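Local coordinates for oxysterol-binding protein homolog 3 (Saccharomyces cerevisiae, PDB 4IC4) that transfers lipids between membranes in a phosphoinositide-coupled manner, carrying them in a hydrophobic pocket, and helps maintain sterol distribution, at residues E220-V223 / D229-H232; V250-P255 / K261-A266. All coordinates share one frame; numbering follows the deposited sequence.

Contact 1: E220-V223 / D229-H232; sequences EFEV and DKSH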
loop_
_atom_site.group_PDB
_atom_site.type_symbol
_atom_site.label_atom_id
_atom_site.label_comp_id
_atom_site.label_asym_id
_atom_site.label_seq_id
_atom_site.Cartn_x
_atom_site.Cartn_y
_atom_site.Cartn_z
ATOM N N GLU A 220 -0.856 19.277 -1.143
ATOM C CA GLU A 220 0.576 19.095 -0.946
ATOM C C GLU A 220 0.853 18.283 0.313
ATOM O O GLU A 220 -0.064 17.949 1.063
ATOM C CB GLU A 220 1.236 20.466 -0.802
ATOM C CG GLU A 220 0.811 21.195 0.468
ATOM C CD GLU A 220 0.573 22.678 0.253
ATOM O OE1 GLU A 220 1.516 23.388 -0.154
ATOM O OE2 GLU A 220 -0.566 23.136 0.492
ATOM N N PHE A 221 2.124 17.968 0.535
ATOM C CA PHE A 221 2.543 17.241 1.728
ATOM C C PHE A 221 4.047 17.415 1.891
ATOM O O PHE A 221 4.744 17.760 0.932
ATOM C CB PHE A 221 2.143 15.755 1.651
ATOM C CG PHE A 221 3.094 14.886 0.878
ATOM C CD1 PHE A 221 4.029 14.098 1.546
ATOM C CD2 PHE A 221 3.024 14.813 -0.508
ATOM C CE1 PHE A 221 4.876 13.243 0.843
ATOM C CE2 PHE A 221 3.866 13.963 -1.223
ATOM C CZ PHE A 221 4.794 13.175 -0.549
ATOM N N GLU A 222 4.542 17.206 3.103
ATOM C CA GLU A 222 5.962 17.381 3.359
ATOM C C GLU A 222 6.631 16.173 3.993
ATOM O O GLU A 222 6.002 15.383 4.698
ATOM C CB GLU A 222 6.191 18.604 4.258
ATOM C CG GLU A 222 5.526 19.883 3.767
ATOM C CD GLU A 222 6.001 21.114 4.520
ATOM O OE1 GLU A 222 5.993 21.093 5.767
ATOM O OE2 GLU A 222 6.380 22.108 3.860
ATOM N N VAL A 223 7.922 16.038 3.720
ATOM C CA VAL A 223 8.729 14.974 4.287
ATOM C C VAL A 223 9.693 15.704 5.209
ATOM O O VAL A 223 10.307 16.691 4.806
ATOM C CB VAL A 223 9.531 14.228 3.208
ATOM C CG1 VAL A 223 10.472 13.223 3.862
ATOM C CG2 VAL A 223 8.579 13.528 2.253
ATOM N N ASP A 229 16.079 19.054 7.716
ATOM C CA ASP A 229 15.703 19.187 6.313
ATOM C C ASP A 229 14.207 18.971 6.119
ATOM O O ASP A 229 13.578 18.203 6.845
ATOM C CB ASP A 229 16.465 18.166 5.465
ATOM C CG ASP A 229 17.965 18.340 5.550
ATOM O OD1 ASP A 229 18.528 19.119 4.751
ATOM O OD2 ASP A 229 18.579 17.701 6.426
ATOM N N LYS A 230 13.639 19.659 5.138
ATOM C CA LYS A 230 12.226 19.513 4.837
ATOM C C LYS A 230 12.034 19.518 3.331
ATOM O O LYS A 230 12.736 20.222 2.605
ATOM C CB LYS A 230 11.410 20.650 5.458
ATOM C CG LYS A 230 11.779 22.033 4.954
ATOM C CD LYS A 230 10.785 23.083 5.434
ATOM C CE LYS A 230 9.411 22.861 4.823
ATOM N NZ LYS A 230 9.460 22.900 3.332
ATOM N N SER A 231 11.090 18.711 2.862
ATOM C CA SER A 231 10.791 18.637 1.444
ATOM C C SER A 231 9.313 18.956 1.288
ATOM O O SER A 231 8.470 18.394 1.989
ATOM C CB SER A 231 11.089 17.239 0.903
ATOM O OG SER A 231 10.852 17.173 -0.491
ATOM N N HIS A 232 9.005 19.868 0.374
ATOM C CA HIS A 232 7.633 20.283 0.128
ATOM C C HIS A 232 7.201 19.843 -1.265
ATOM O O HIS A 232 7.727 20.320 -2.270
ATOM C CB HIS A 232 7.535 21.805 0.278
ATOM C CG HIS A 232 6.146 22.343 0.145
ATOM N ND1 HIS A 232 5.562 22.605 -1.076
ATOM C CD2 HIS A 232 5.224 22.666 1.081
ATOM C CE1 HIS A 232 4.340 23.068 -0.885
ATOM N NE2 HIS A 232 4.109 23.115 0.415
#
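Val223 and Ser231 form an antiparallel hydrogen-bonded pair, Val223 N giving its hydrogen to Ser231 O (3.0 Å) and Ser231 N returning one to Val223 O (2.9 Å), while Glu222 and His232 beside them make a non-hydrogen-bonded pair. Between these two pairs the alpha carbon of Glu222 brings a C-H against Ser231 O.

On the face that carries Glu222 and His232, charged and polar groups interlock. Lys230 doubles its chain back at its last two torsions, which brings NZ across to the carboxylate of Glu222 at a slant and closes a salt bridge to OE2 at 3.2 Å, a long and weak hydrogen bond. The same OE2 lies in the plane of the His232 ring, at its edge, 3.1 Å from CD2, with the carboxylate turned perpendicular to the ring. His232 holds CG opposite its backbone N (chi1 -176°), and the imidazole reaches out to Glu220, whose carboxylate is turned 73° from the ring. Glu220 OE1 faces the NE2–CE1 edge of His232, 2.7 Å from NE2 and 2.9 Å from CE1, which bends the short hydrogen bond to 121° and leaves it weak. Two acidic side chains thus flank one imidazole, which would probably stabilise its protonated form. Long, flexible acids and a lysine suit this partly exposed face.

The opposite face, with Val223 and Ser231, is buried and mostly apolar: Val223 CB meets Ser231 CB at 4.1 Å, and a small serine fits beneath helix 94-104, where its OG hydrogen-bonds Ser99. Val98 of that helix packs on Val223, and Phe221 lies against Ala102 and Ile103. Strand 247-253 continues the sheet beyond 230-235.

Contact 2: V250-P255 / K261-A266; sequences VSIIPP and KKETLA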
loop_
_atom_site.group_PDB
_atom_site.type_symbol
_atom_site.label_atom_id
_atom_site.label_comp_id
_atom_site.label_asym_id
_atom_site.label_seq_id
_atom_site.Cartn_x
_atom_site.Cartn_y
_atom_site.Cartn_z
ATOM N N VAL A 250 8.860 19.625 -6.318
ATOM C CA VAL A 250 9.387 19.350 -4.991
ATOM C C VAL A 250 10.411 20.414 -4.631
ATOM O O VAL A 250 11.343 20.672 -5.394
ATOM C CB VAL A 250 10.078 17.972 -4.924
ATOM C CG1 VAL A 250 10.523 17.676 -3.497
ATOM C CG2 VAL A 250 9.134 16.890 -5.428
ATOM N N SER A 251 10.227 21.035 -3.474
ATOM C CA SER A 251 11.149 22.060 -3.006
ATOM C C SER A 251 11.877 21.520 -1.782
ATOM O O SER A 251 11.256 21.248 -0.750
ATOM C CB SER A 251 10.386 23.336 -2.642
ATOM O OG SER A 251 9.692 23.850 -3.764
ATOM N N ILE A 252 13.189 21.350 -1.908
ATOM C CA ILE A 252 14.008 20.837 -0.817
ATOM C C ILE A 252 14.617 21.996 -0.041
ATOM O O ILE A 252 15.344 22.812 -0.604
ATOM C CB ILE A 252 15.148 19.945 -1.348
ATOM C CG1 ILE A 252 14.569 18.765 -2.136
ATOM C CG2 ILE A 252 16.001 19.449 -0.193
ATOM C CD1 ILE A 252 13.703 17.838 -1.313
ATOM N N ILE A 253 14.324 22.060 1.252
ATOM C CA ILE A 253 14.831 23.135 2.091
ATOM C C ILE A 253 15.685 22.613 3.241
ATOM O O ILE A 253 15.161 22.127 4.244
ATOM C CB ILE A 253 13.668 23.965 2.680
ATOM C CG1 ILE A 253 12.778 24.490 1.551
ATOM C CG2 ILE A 253 14.216 25.122 3.503
ATOM C CD1 ILE A 253 13.479 25.434 0.595
ATOM N N PRO A 254 17.016 22.705 3.107
ATOM C CA PRO A 254 17.923 22.236 4.157
ATOM C C PRO A 254 17.932 23.228 5.316
ATOM O O PRO A 254 17.658 24.413 5.126
ATOM C CB PRO A 254 19.266 22.169 3.441
ATOM C CG PRO A 254 19.176 23.321 2.491
ATOM C CD PRO A 254 17.775 23.178 1.934
ATOM N N PRO A 255 18.236 22.757 6.532
ATOM C CA PRO A 255 18.261 23.665 7.680
ATOM C C PRO A 255 19.456 24.607 7.612
ATOM O O PRO A 255 20.459 24.307 6.961
ATOM C CB PRO A 255 18.339 22.711 8.865
ATOM C CG PRO A 255 19.170 21.595 8.322
ATOM C CD PRO A 255 18.578 21.384 6.942
ATOM N N LYS A 261 22.437 22.343 0.364
ATOM C CA LYS A 261 21.804 23.505 -0.257
ATOM C C LYS A 261 20.384 23.240 -0.747
ATOM O O LYS A 261 19.946 22.093 -0.836
ATOM C CB LYS A 261 22.659 23.999 -1.429
ATOM C CG LYS A 261 24.052 24.489 -1.036
ATOM C CD LYS A 261 24.094 25.984 -0.704
ATOM C CE LYS A 261 23.213 26.365 0.481
ATOM N NZ LYS A 261 21.759 26.371 0.143
ATOM N N LYS A 262 19.672 24.318 -1.062
ATOM C CA LYS A 262 18.303 24.221 -1.549
ATOM C C LYS A 262 18.274 23.636 -2.953
ATOM O O LYS A 262 19.087 23.994 -3.807
ATOM C CB LYS A 262 17.639 25.599 -1.550
ATOM C CG LYS A 262 17.469 26.201 -0.166
ATOM C CD LYS A 262 16.757 27.542 -0.229
ATOM C CE LYS A 262 16.573 28.130 1.160
ATOM N NZ LYS A 262 15.855 29.434 1.121
ATOM N N GLU A 263 17.328 22.734 -3.184
ATOM C CA GLU A 263 17.191 22.086 -4.478
ATOM C C GLU A 263 15.721 21.956 -4.838
ATOM O O GLU A 263 14.849 22.029 -3.971
ATOM C CB GLU A 263 17.827 20.695 -4.436
ATOM C CG GLU A 263 19.291 20.687 -4.029
ATOM C CD GLU A 263 19.827 19.286 -3.799
ATOM O OE1 GLU A 263 19.338 18.606 -2.872
ATOM O OE2 GLU A 263 20.737 18.864 -4.544
ATOM N N THR A 264 15.453 21.762 -6.122
ATOM C CA THR A 264 14.088 21.605 -6.593
ATOM C C THR A 264 14.006 20.406 -7.526
ATOM O O THR A 264 14.920 20.149 -8.310
ATOM C CB THR A 264 13.600 22.864 -7.334
ATOM O OG1 THR A 264 13.585 23.975 -6.427
ATOM C CG2 THR A 264 12.197 22.649 -7.875
ATOM N N LEU A 265 12.909 19.665 -7.420
ATOM C CA LEU A 265 12.691 18.488 -8.249
ATOM C C LEU A 265 11.366 18.667 -8.976
ATOM O O LEU A 265 10.484 19.396 -8.510
ATOM C CB LEU A 265 12.624 17.225 -7.382
ATOM C CG LEU A 265 13.646 17.045 -6.257
ATOM C CD1 LEU A 265 13.346 15.740 -5.526
ATOM C CD2 LEU A 265 15.065 17.032 -6.811
ATOM N N ALA A 266 11.217 18.000 -10.114
ATOM C CA ALA A 266 9.983 18.095 -10.878
ATOM C C ALA A 266 9.761 16.847 -11.714
ATOM O O ALA A 266 10.710 16.188 -12.135
ATOM C CB ALA A 266 10.014 19.322 -11.778
#
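Val250 and Leu265 face each other in an antiparallel hydrogen-bonded pair, and Ile252 with Glu263 repeats the pattern two residues on. Three of the four backbone bonds are short, among them Val250 N to Leu265 O at 2.7 Å; the fourth, Glu263 N to Ile252 O, stretches to 3.3 Å where the strands begin to part.

The tight part is the buried side around Val250 and Leu265. Val250 CB and Leu265 CB come within 3.6 Å, and Leu265, with CG opposite its own carbonyl carbon (chi1 -44°), passes CD1 across to Val250 CG1 at 4.0 Å. Beta-branched Val250 and Ile252 suit extended strand and helix cover alike: Ile103 of helix 94-104 packs on Val250, and Ile95 on Ile252. Glu263 shares this face, its CB 4.2 Å from Ile252 CB.

On the other face Ser251 and Thr264 form the non-hydrogen-bonded pair; Thr264 CG2 reaches only backbone, 3.3 Å from Val250 O, and small hydroxyl residues suit this partly exposed side. Toward the turn the packing is looser and more exposed. The fully extended Lys262 sets CD 4.0 Å from Ile253 CD1, its methylenes partly covering the isoleucine's tip, consistent with a lysine at an exposed position. Pro254 CG lies 3.5 Å from Lys261 C; lacking a backbone N-H, proline is well placed where the pairing stops.

Such twisted antiparallel pairing across a connecting loop is a beta hairpin, here part of the OSBP-related domain's beta barrel.

How the contacts relate
Contact 1 closes before contact 2 opens, and their centres lie about 9 Å apart. Each is a beta hairpin, 214-225 with 230-235 and then 247-253 with 263-268; the inner strands, 230-235 and 247-253, are neighbours, so four consecutive strands run antiparallel in a meander. Lys230 O to Ile253 N (2.8 Å) and His232 O to Ser251 N (2.9 Å) are probable hydrogen bonds across the seam, and Ser231 packs against Val250 and Ile252. Helix 94-104 covers one face of both hairpins. Both contacts lie away from the phosphoinositide-binding residues and form part of the barrel wall in this lipid-carrying domain.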